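Local coordinates for protein Glp_546_48378_50642 (Giardia intestinalis, PDB 2QVW) that cleaves double-stranded RNA into small interfering RNAs of 21 to 23 base pairs that direct RNA interference, at residues Val349-Asp359 and Leu539-Tyr547; Asn420-Phe428 and Ile568-Tyr579. All coordinates share one frame; numbering follows the deposited sequence.

Contact 1: Val349-Asp359 and Leu539-Tyr547; sequences VTARLLCLFPD and LWLGSPGFY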
loop_
_atom_site.group_PDB
_atom_site.type_symbol
_atom_site.label_atom_id
_atom_site.label_comp_id
_atom_site.label_asym_id
_atom_site.label_seq_id
_atom_site.Cartn_x
_atom_site.Cartn_y
_atom_site.Cartn_z
ATOM N N VAL A 349 -0.725 10.861 18.246
ATOM C CA VAL A 349 -0.666 10.712 19.690
ATOM C C VAL A 349 -0.270 11.987 20.406
ATOM O O VAL A 349 -0.900 12.362 21.391
ATOM C CB VAL A 349 0.310 9.580 20.082
ATOM C CG1 VAL A 349 0.392 9.448 21.604
ATOM C CG2 VAL A 349 -0.164 8.273 19.482
ATOM N N THR A 350 0.772 12.648 19.918
ATOM C CA THR A 350 1.237 13.890 20.522
ATOM C C THR A 350 0.134 14.941 20.529
ATOM O O THR A 350 -0.086 15.630 21.530
ATOM C CB THR A 350 2.415 14.469 19.756
ATOM O OG1 THR A 350 3.483 13.514 19.721
ATOM C CG2 THR A 350 2.892 15.751 20.428
ATOM N N ALA A 351 -0.559 15.060 19.404
ATOM C CA ALA A 351 -1.639 16.018 19.267
ATOM C C ALA A 351 -2.817 15.703 20.172
ATOM O O ALA A 351 -3.220 16.539 20.974
ATOM C CB ALA A 351 -2.099 16.063 17.819
ATOM N N ARG A 352 -3.362 14.495 20.043
ATOM C CA ARG A 352 -4.518 14.082 20.833
ATOM C C ARG A 352 -4.300 14.033 22.346
ATOM O O ARG A 352 -5.236 14.260 23.108
ATOM C CB ARG A 352 -5.029 12.737 20.324
ATOM C CG ARG A 352 -5.754 12.832 18.995
ATOM C CD ARG A 352 -7.032 13.647 19.142
ATOM N NE ARG A 352 -6.846 15.078 18.926
ATOM C CZ ARG A 352 -7.646 16.022 19.422
ATOM N NH1 ARG A 352 -8.682 15.691 20.175
ATOM N NH2 ARG A 352 -7.422 17.302 19.154
ATOM N N LEU A 353 -3.075 13.743 22.777
ATOM C CA LEU A 353 -2.762 13.698 24.208
ATOM C C LEU A 353 -2.709 15.119 24.770
ATOM O O LEU A 353 -3.127 15.365 25.904
ATOM C CB LEU A 353 -1.412 13.007 24.458
ATOM C CG LEU A 353 -1.321 11.480 24.523
ATOM C CD1 LEU A 353 0.112 11.046 24.663
ATOM C CD2 LEU A 353 -2.103 10.977 25.696
ATOM N N LEU A 354 -2.177 16.046 23.976
ATOM C CA LEU A 354 -2.082 17.443 24.380
ATOM C C LEU A 354 -3.466 17.923 24.794
ATOM O O LEU A 354 -3.623 18.560 25.831
ATOM C CB LEU A 354 -1.583 18.293 23.211
ATOM C CG LEU A 354 -0.211 18.984 23.284
ATOM C CD1 LEU A 354 0.856 17.986 23.643
ATOM C CD2 LEU A 354 0.113 19.628 21.940
ATOM N N CYS A 355 -4.462 17.609 23.969
ATOM C CA CYS A 355 -5.841 17.988 24.225
ATOM C C CYS A 355 -6.504 17.139 25.298
ATOM O O CYS A 355 -7.359 17.622 26.039
ATOM C CB CYS A 355 -6.661 17.894 22.941
ATOM S SG CYS A 355 -6.269 19.152 21.723
ATOM N N LEU A 356 -6.125 15.873 25.391
ATOM C CA LEU A 356 -6.732 15.007 26.392
ATOM C C LEU A 356 -6.253 15.365 27.792
ATOM O O LEU A 356 -6.952 15.134 28.774
ATOM C CB LEU A 356 -6.404 13.550 26.097
ATOM C CG LEU A 356 -7.019 12.532 27.052
ATOM C CD1 LEU A 356 -8.529 12.732 27.137
ATOM C CD2 LEU A 356 -6.691 11.136 26.558
ATOM N N PHE A 357 -5.047 15.919 27.867
ATOM C CA PHE A 357 -4.435 16.343 29.127
ATOM C C PHE A 357 -3.840 17.740 28.882
ATOM O O PHE A 357 -2.612 17.918 28.874
ATOM C CB PHE A 357 -3.325 15.370 29.527
ATOM C CG PHE A 357 -3.783 13.951 29.684
ATOM C CD1 PHE A 357 -4.546 13.572 30.781
ATOM C CD2 PHE A 357 -3.424 12.986 28.751
ATOM C CE1 PHE A 357 -4.943 12.251 30.945
ATOM C CE2 PHE A 357 -3.818 11.667 28.910
ATOM C CZ PHE A 357 -4.575 11.300 30.004
ATOM N N PRO A 358 -4.715 18.745 28.679
ATOM C CA PRO A 358 -4.335 20.136 28.421
ATOM C C PRO A 358 -3.498 20.775 29.511
ATOM O O PRO A 358 -2.848 21.802 29.292
ATOM C CB PRO A 358 -5.681 20.819 28.250
ATOM C CG PRO A 358 -6.525 20.075 29.208
ATOM C CD PRO A 358 -6.169 18.651 28.890
ATOM N N ASP A 359 -3.524 20.164 30.687
ATOM C CA ASP A 359 -2.773 20.660 31.834
ATOM C C ASP A 359 -1.463 19.914 32.081
ATOM O O ASP A 359 -0.594 20.402 32.805
ATOM C CB ASP A 359 -3.640 20.586 33.093
ATOM C CG ASP A 359 -2.822 20.663 34.364
ATOM O OD1 ASP A 359 -2.211 19.633 34.736
ATOM O OD2 ASP A 359 -2.785 21.757 34.974
ATOM N N LEU A 539 -13.516 11.627 24.013
ATOM C CA LEU A 539 -12.630 12.617 24.609
ATOM C C LEU A 539 -11.283 12.639 23.909
ATOM O O LEU A 539 -10.607 13.671 23.878
ATOM C CB LEU A 539 -12.407 12.316 26.083
ATOM C CG LEU A 539 -13.403 12.968 27.028
ATOM C CD1 LEU A 539 -13.214 12.426 28.426
ATOM C CD2 LEU A 539 -13.201 14.477 26.989
ATOM N N TRP A 540 -10.895 11.486 23.360
ATOM C CA TRP A 540 -9.632 11.348 22.647
ATOM C C TRP A 540 -9.651 12.289 21.461
ATOM O O TRP A 540 -8.855 13.228 21.401
ATOM C CB TRP A 540 -9.443 9.894 22.196
ATOM C CG TRP A 540 -8.245 9.643 21.314
ATOM C CD1 TRP A 540 -8.261 9.410 19.967
ATOM C CD2 TRP A 540 -6.859 9.609 21.708
ATOM N NE1 TRP A 540 -6.979 9.234 19.495
ATOM C CE2 TRP A 540 -6.098 9.351 20.539
ATOM C CE3 TRP A 540 -6.186 9.771 22.932
ATOM C CZ2 TRP A 540 -4.696 9.250 20.556
ATOM C CZ3 TRP A 540 -4.787 9.667 22.949
ATOM C CH2 TRP A 540 -4.063 9.410 21.766
ATOM N N LEU A 541 -10.582 12.062 20.541
ATOM C CA LEU A 541 -10.678 12.906 19.356
ATOM C C LEU A 541 -11.594 14.100 19.518
ATOM O O LEU A 541 -11.856 14.819 18.561
ATOM C CB LEU A 541 -11.152 12.092 18.153
ATOM C CG LEU A 541 -11.360 10.578 18.258
ATOM C CD1 LEU A 541 -12.701 10.272 18.897
ATOM C CD2 LEU A 541 -11.321 9.991 16.860
ATOM N N GLY A 542 -12.064 14.326 20.735
ATOM C CA GLY A 542 -12.968 15.440 20.963
ATOM C C GLY A 542 -12.378 16.694 21.580
ATOM O O GLY A 542 -12.686 17.799 21.127
ATOM N N SER A 543 -11.542 16.535 22.603
ATOM C CA SER A 543 -10.956 17.680 23.280
ATOM C C SER A 543 -10.449 18.772 22.329
ATOM O O SER A 543 -9.702 18.516 21.370
ATOM C CB SER A 543 -9.847 17.211 24.223
ATOM O OG SER A 543 -10.410 16.398 25.249
ATOM N N PRO A 544 -10.875 20.019 22.586
ATOM C CA PRO A 544 -10.570 21.257 21.855
ATOM C C PRO A 544 -9.135 21.781 21.849
ATOM O O PRO A 544 -8.610 22.095 20.780
ATOM C CB PRO A 544 -11.547 22.264 22.469
ATOM C CG PRO A 544 -11.628 21.796 23.885
ATOM C CD PRO A 544 -11.765 20.303 23.726
ATOM N N GLY A 545 -8.514 21.890 23.022
ATOM C CA GLY A 545 -7.158 22.403 23.073
ATOM C C GLY A 545 -6.404 22.181 24.371
ATOM O O GLY A 545 -6.809 21.373 25.201
ATOM N N PHE A 546 -5.310 22.912 24.558
ATOM C CA PHE A 546 -4.496 22.753 25.753
ATOM C C PHE A 546 -4.093 24.084 26.358
ATOM O O PHE A 546 -4.295 25.141 25.751
ATOM C CB PHE A 546 -3.247 21.952 25.403
ATOM C CG PHE A 546 -2.499 22.494 24.213
ATOM C CD1 PHE A 546 -1.516 23.465 24.375
ATOM C CD2 PHE A 546 -2.818 22.073 22.917
ATOM C CE1 PHE A 546 -0.861 24.014 23.269
ATOM C CE2 PHE A 546 -2.167 22.616 21.804
ATOM C CZ PHE A 546 -1.191 23.586 21.981
ATOM N N TYR A 547 -3.514 24.028 27.558
ATOM C CA TYR A 547 -3.078 25.232 28.257
ATOM C C TYR A 547 -1.579 25.342 28.159
ATOM O O TYR A 547 -0.898 24.331 28.055
ATOM C CB TYR A 547 -3.426 25.168 29.743
ATOM C CG TYR A 547 -4.793 24.642 30.065
ATOM C CD1 TYR A 547 -5.940 25.276 29.595
ATOM C CD2 TYR A 547 -4.941 23.501 30.842
ATOM C CE1 TYR A 547 -7.201 24.782 29.890
ATOM C CE2 TYR A 547 -6.198 22.998 31.142
ATOM C CZ TYR A 547 -7.317 23.640 30.664
ATOM O OH TYR A 547 -8.552 23.123 30.959
#
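The C-terminal turns of helix 330-356, part of the first RNase III domain of this Dicer, are held by residues 539-543 and by strand 545-547, with Trp540, Arg352 and Pro358 carrying the contact. Trp540 is a knob in a hole formed by Val349, Arg352, Leu353 and Leu356. Arg352 CB lies over the face of the indole, 3.5 Å from the centroid of its six-membered ring, while Leu356 CD2 sits at the ring edge, 3.9 Å from Trp540 CE3. Beyond CB the arginine bends twice (chi2 -65°, chi3 89°), which turns its guanidinium nearly perpendicular to the indole and onto the backbone after it. There NH1 of Arg352 grips two carbonyls: Trp540 O at 2.8 Å and, on an in-plane lone pair, Ser543 O at 3.2 Å. Ser543 OG reaches back to a lone pair of Leu539 O, which also takes the Ser543 N-H.

Farther along, Leu354 CD2 sits over the Phe546 ring, 4.1 Å from its centroid, and Leu652 of helix 648-669 also packs on Leu354. Pro358 and Asp359, which lie at a bound manganese ion, come after Phe357, where the chain leaves the helix. The proline packs against residues 545-547: its CB lies 4.0 Å from the centroid of the Tyr547 ring, over the face, and its carbonyl O accepts a 2.9 Å hydrogen bond from Tyr547 N.

Contact 2: Asn420-Phe428 and Ile568-Tyr579; sequences NGIYGCEEF and IYHRSVQCPVLY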
loop_
_atom_site.group_PDB
_atom_site.type_symbol
_atom_site.label_atom_id
_atom_site.label_comp_id
_atom_site.label_asym_id
_atom_site.label_seq_id
_atom_site.Cartn_x
_atom_site.Cartn_y
_atom_site.Cartn_z
ATOM N N ASN A 420 -7.865 6.438 2.294
ATOM C CA ASN A 420 -8.510 6.863 3.539
ATOM C C ASN A 420 -7.653 7.855 4.318
ATOM O O ASN A 420 -8.168 8.632 5.123
ATOM C CB ASN A 420 -8.815 5.656 4.427
ATOM C CG ASN A 420 -9.811 4.717 3.799
ATOM O OD1 ASN A 420 -10.752 5.152 3.125
ATOM N ND2 ASN A 420 -9.624 3.420 4.022
ATOM N N GLY A 421 -6.344 7.797 4.081
ATOM C CA GLY A 421 -5.399 8.695 4.720
ATOM C C GLY A 421 -5.461 8.870 6.221
ATOM O O GLY A 421 -5.903 7.977 6.947
ATOM N N ILE A 422 -5.012 10.043 6.672
ATOM C CA ILE A 422 -4.974 10.383 8.093
ATOM C C ILE A 422 -6.314 10.120 8.774
ATOM O O ILE A 422 -6.361 9.650 9.910
ATOM C CB ILE A 422 -4.538 11.867 8.304
ATOM C CG1 ILE A 422 -4.309 12.129 9.792
ATOM C CG2 ILE A 422 -5.579 12.817 7.722
ATOM C CD1 ILE A 422 -3.676 13.454 10.069
ATOM N N TYR A 423 -7.400 10.424 8.069
ATOM C CA TYR A 423 -8.738 10.177 8.586
ATOM C C TYR A 423 -8.858 8.681 8.902
ATOM O O TYR A 423 -9.602 8.276 9.800
ATOM C CB TYR A 423 -9.775 10.566 7.539
ATOM C CG TYR A 423 -10.272 11.985 7.646
ATOM C CD1 TYR A 423 -10.382 12.788 6.514
ATOM C CD2 TYR A 423 -10.681 12.514 8.871
ATOM C CE1 TYR A 423 -10.888 14.080 6.595
ATOM C CE2 TYR A 423 -11.191 13.800 8.964
ATOM C CZ TYR A 423 -11.292 14.579 7.818
ATOM O OH TYR A 423 -11.817 15.847 7.882
ATOM N N GLY A 424 -8.112 7.870 8.156
ATOM C CA GLY A 424 -8.126 6.443 8.369
ATOM C C GLY A 424 -7.272 6.031 9.551
ATOM O O GLY A 424 -7.731 5.296 10.426
ATOM N N CYS A 425 -6.024 6.489 9.586
ATOM C CA CYS A 425 -5.118 6.155 10.688
ATOM C C CYS A 425 -5.779 6.535 12.003
ATOM O O CYS A 425 -5.772 5.765 12.963
ATOM C CB CYS A 425 -3.813 6.931 10.562
ATOM S SG CYS A 425 -3.184 7.026 8.902
ATOM N N GLU A 426 -6.352 7.735 12.026
ATOM C CA GLU A 426 -7.022 8.268 13.205
ATOM C C GLU A 426 -8.109 7.319 13.690
ATOM O O GLU A 426 -8.221 7.051 14.891
ATOM C CB GLU A 426 -7.628 9.633 12.889
ATOM C CG GLU A 426 -6.601 10.671 12.474
ATOM C CD GLU A 426 -7.227 12.010 12.111
ATOM O OE1 GLU A 426 -7.986 12.075 11.119
ATOM O OE2 GLU A 426 -6.959 12.997 12.822
ATOM N N GLU A 427 -8.912 6.816 12.759
ATOM C CA GLU A 427 -9.972 5.884 13.110
ATOM C C GLU A 427 -9.346 4.606 13.634
ATOM O O GLU A 427 -9.662 4.162 14.732
ATOM C CB GLU A 427 -10.829 5.565 11.886
ATOM C CG GLU A 427 -11.864 4.484 12.132
ATOM C CD GLU A 427 -12.674 4.166 10.902
ATOM O OE1 GLU A 427 -13.423 5.051 10.442
ATOM O OE2 GLU A 427 -12.557 3.030 10.392
ATOM N N PHE A 428 -8.468 4.013 12.827
ATOM C CA PHE A 428 -7.761 2.790 13.194
ATOM C C PHE A 428 -7.230 2.962 14.611
ATOM O O PHE A 428 -7.395 2.093 15.462
ATOM C CB PHE A 428 -6.594 2.570 12.232
ATOM C CG PHE A 428 -5.763 1.369 12.550
ATOM C CD1 PHE A 428 -6.270 0.092 12.355
ATOM C CD2 PHE A 428 -4.475 1.508 13.064
ATOM C CE1 PHE A 428 -5.511 -1.026 12.669
ATOM C CE2 PHE A 428 -3.715 0.392 13.375
ATOM C CZ PHE A 428 -4.235 -0.873 13.177
ATOM N N ILE A 568 -7.825 20.431 11.628
ATOM C CA ILE A 568 -8.511 19.374 10.924
ATOM C C ILE A 568 -9.733 19.876 10.149
ATOM O O ILE A 568 -10.207 19.216 9.226
ATOM C CB ILE A 568 -8.894 18.274 11.922
ATOM C CG1 ILE A 568 -10.123 17.513 11.436
ATOM C CG2 ILE A 568 -9.094 18.885 13.296
ATOM C CD1 ILE A 568 -10.482 16.371 12.312
ATOM N N TYR A 569 -10.234 21.053 10.511
ATOM C CA TYR A 569 -11.389 21.645 9.830
ATOM C C TYR A 569 -10.944 22.335 8.552
ATOM O O TYR A 569 -11.766 22.828 7.787
ATOM C CB TYR A 569 -12.075 22.664 10.741
ATOM C CG TYR A 569 -12.884 22.053 11.864
ATOM C CD1 TYR A 569 -14.170 21.551 11.637
ATOM C CD2 TYR A 569 -12.364 21.968 13.153
ATOM C CE1 TYR A 569 -14.916 20.983 12.670
ATOM C CE2 TYR A 569 -13.103 21.403 14.186
ATOM C CZ TYR A 569 -14.373 20.912 13.940
ATOM O OH TYR A 569 -15.081 20.330 14.964
ATOM N N HIS A 570 -9.633 22.383 8.337
ATOM C CA HIS A 570 -9.049 23.002 7.145
ATOM C C HIS A 570 -8.845 21.961 6.040
ATOM O O HIS A 570 -8.652 22.305 4.872
ATOM C CB HIS A 570 -7.697 23.643 7.481
ATOM C CG HIS A 570 -7.795 25.008 8.086
ATOM N ND1 HIS A 570 -8.372 26.073 7.428
ATOM C CD2 HIS A 570 -7.371 25.490 9.279
ATOM C CE1 HIS A 570 -8.299 27.151 8.190
ATOM N NE2 HIS A 570 -7.696 26.825 9.319
ATOM N N ARG A 571 -8.885 20.688 6.416
ATOM C CA ARG A 571 -8.698 19.621 5.453
ATOM C C ARG A 571 -9.747 19.719 4.360
ATOM O O ARG A 571 -10.919 19.980 4.637
ATOM C CB ARG A 571 -8.773 18.264 6.156
ATOM C CG ARG A 571 -7.670 18.063 7.179
ATOM C CD ARG A 571 -7.762 16.714 7.851
ATOM N NE ARG A 571 -6.759 16.572 8.898
ATOM C CZ ARG A 571 -6.667 15.520 9.701
ATOM N NH1 ARG A 571 -7.517 14.513 9.577
ATOM N NH2 ARG A 571 -5.721 15.477 10.630
ATOM N N SER A 572 -9.315 19.515 3.117
ATOM C CA SER A 572 -10.204 19.591 1.965
ATOM C C SER A 572 -11.430 18.694 2.076
ATOM O O SER A 572 -12.484 19.030 1.554
ATOM C CB SER A 572 -9.438 19.260 0.685
ATOM O OG SER A 572 -8.824 17.988 0.767
ATOM N N VAL A 573 -11.301 17.556 2.746
ATOM C CA VAL A 573 -12.439 16.655 2.900
ATOM C C VAL A 573 -12.897 16.728 4.343
ATOM O O VAL A 573 -12.090 16.577 5.262
ATOM C CB VAL A 573 -12.066 15.189 2.595
ATOM C CG1 VAL A 573 -13.329 14.368 2.415
ATOM C CG2 VAL A 573 -11.169 15.112 1.369
ATOM N N GLN A 574 -14.188 16.950 4.551
ATOM C CA GLN A 574 -14.714 17.043 5.911
ATOM C C GLN A 574 -15.517 15.820 6.334
ATOM O O GLN A 574 -16.074 15.109 5.505
ATOM C CB GLN A 574 -15.581 18.295 6.064
ATOM C CG GLN A 574 -14.810 19.599 6.056
ATOM C CD GLN A 574 -13.651 19.582 7.021
ATOM O OE1 GLN A 574 -12.577 19.089 6.694
ATOM N NE2 GLN A 574 -13.863 20.108 8.224
ATOM N N CYS A 575 -15.578 15.602 7.641
ATOM C CA CYS A 575 -16.289 14.478 8.216
ATOM C C CYS A 575 -17.214 14.963 9.339
ATOM O O CYS A 575 -16.983 14.685 10.513
ATOM C CB CYS A 575 -15.276 13.474 8.755
ATOM S SG CYS A 575 -15.984 11.980 9.412
ATOM N N PRO A 576 -18.281 15.698 8.983
ATOM C CA PRO A 576 -19.253 16.233 9.945
ATOM C C PRO A 576 -19.805 15.190 10.910
ATOM O O PRO A 576 -19.937 15.452 12.102
ATOM C CB PRO A 576 -20.344 16.807 9.050
ATOM C CG PRO A 576 -19.580 17.233 7.836
ATOM C CD PRO A 576 -18.654 16.069 7.608
ATOM N N VAL A 577 -20.131 14.011 10.387
ATOM C CA VAL A 577 -20.666 12.923 11.206
ATOM C C VAL A 577 -20.060 12.956 12.596
ATOM O O VAL A 577 -20.761 12.807 13.594
ATOM C CB VAL A 577 -20.360 11.537 10.597
ATOM C CG1 VAL A 577 -20.867 10.447 11.521
ATOM C CG2 VAL A 577 -21.005 11.415 9.215
ATOM N N LEU A 578 -18.750 13.156 12.656
ATOM C CA LEU A 578 -18.061 13.205 13.935
ATOM C C LEU A 578 -17.728 14.634 14.320
ATOM O O LEU A 578 -18.410 15.253 15.129
ATOM C CB LEU A 578 -16.775 12.378 13.880
ATOM C CG LEU A 578 -16.916 10.873 13.648
ATOM C CD1 LEU A 578 -15.537 10.248 13.517
ATOM C CD2 LEU A 578 -17.680 10.238 14.794
ATOM N N TYR A 579 -16.670 15.154 13.722
ATOM C CA TYR A 579 -16.216 16.500 14.004
ATOM C C TYR A 579 -17.297 17.554 13.848
ATOM O O TYR A 579 -17.488 18.386 14.736
ATOM C CB TYR A 579 -15.009 16.800 13.122
ATOM C CG TYR A 579 -13.865 15.881 13.475
ATOM C CD1 TYR A 579 -13.236 15.982 14.717
ATOM C CD2 TYR A 579 -13.468 14.853 12.616
ATOM C CE1 TYR A 579 -12.246 15.085 15.103
ATOM C CE2 TYR A 579 -12.474 13.942 12.995
ATOM C CZ TYR A 579 -11.868 14.066 14.240
ATOM O OH TYR A 579 -10.874 13.191 14.630
#
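Ile422 of helix 421-433 meets Arg571 of the long loop between strand 562-564 and helix 591-602. The two side chains cross at about a right angle, with Ile422 CG2 over one face of the guanidinium; Ile568 CB, from the loop itself, lies over the opposite face. Behind this, Ile422 also packs on Phe416 of helix 404-417.

Tyr423 reaches deeper into the loop. Its hydroxyl donates to Val573 O at 2.7 Å, in the carbonyl plane and on a lone pair, and the ring is bordered by loop side chains. Arg571 NH1 lies over one ring face, 3.8 Å from Tyr423 CE2, as the two side chains slide past each other in opposite directions. With Arg571 CZ 5.1 Å from the ring centroid, any cation-pi attraction is weak at most. Tyr579 CE2 approaches the tyrosine ring at its edge, 4.2 Å from Tyr423 CE2.

One turn on, Glu426 comes from the opposite direction to Arg571, which is extended from CG to NE (chi2 -180°). Arg571 NH1 forms a salt bridge with Glu426 OE1 at 2.9 Å. The bond lies in the guanidinium plane but meets the carboxylate from above its plane, 38° out.

Arg571 NE makes a second salt bridge, to Glu737 of helix 737-748. A guanidinium sandwiched between two isoleucines and paired with two carboxylates is fixed in its rotation and probably remains positively charged; through its two salt bridges the loop is clasped between helix 421-433 and helix 737-748.

Contacts 1 and 2 have centres 16 Å apart and touch directly, Leu541 O lying 3.5 Å from Tyr579 CE1. Their segments alternate along the chain: strand 545-547 of contact 1 pairs antiparallel with strand 562-564, which leads into the loop of contact 2. Helix 330-356 also joins them, since Ile422 and Glu426 of contact 2 rest on its Ile348, just before contact 1 begins. Contact 1 itself reaches a metal, the side chain of Pro358 being about 3 Å from a bound manganese ion. The side chain of Leu354 is about 9 Å from that of the manganese ligand Glu651, and that of Val349 about 10 Å from that of Glu409, a probable manganese-binding residue. Contact 2 lies away from these sites.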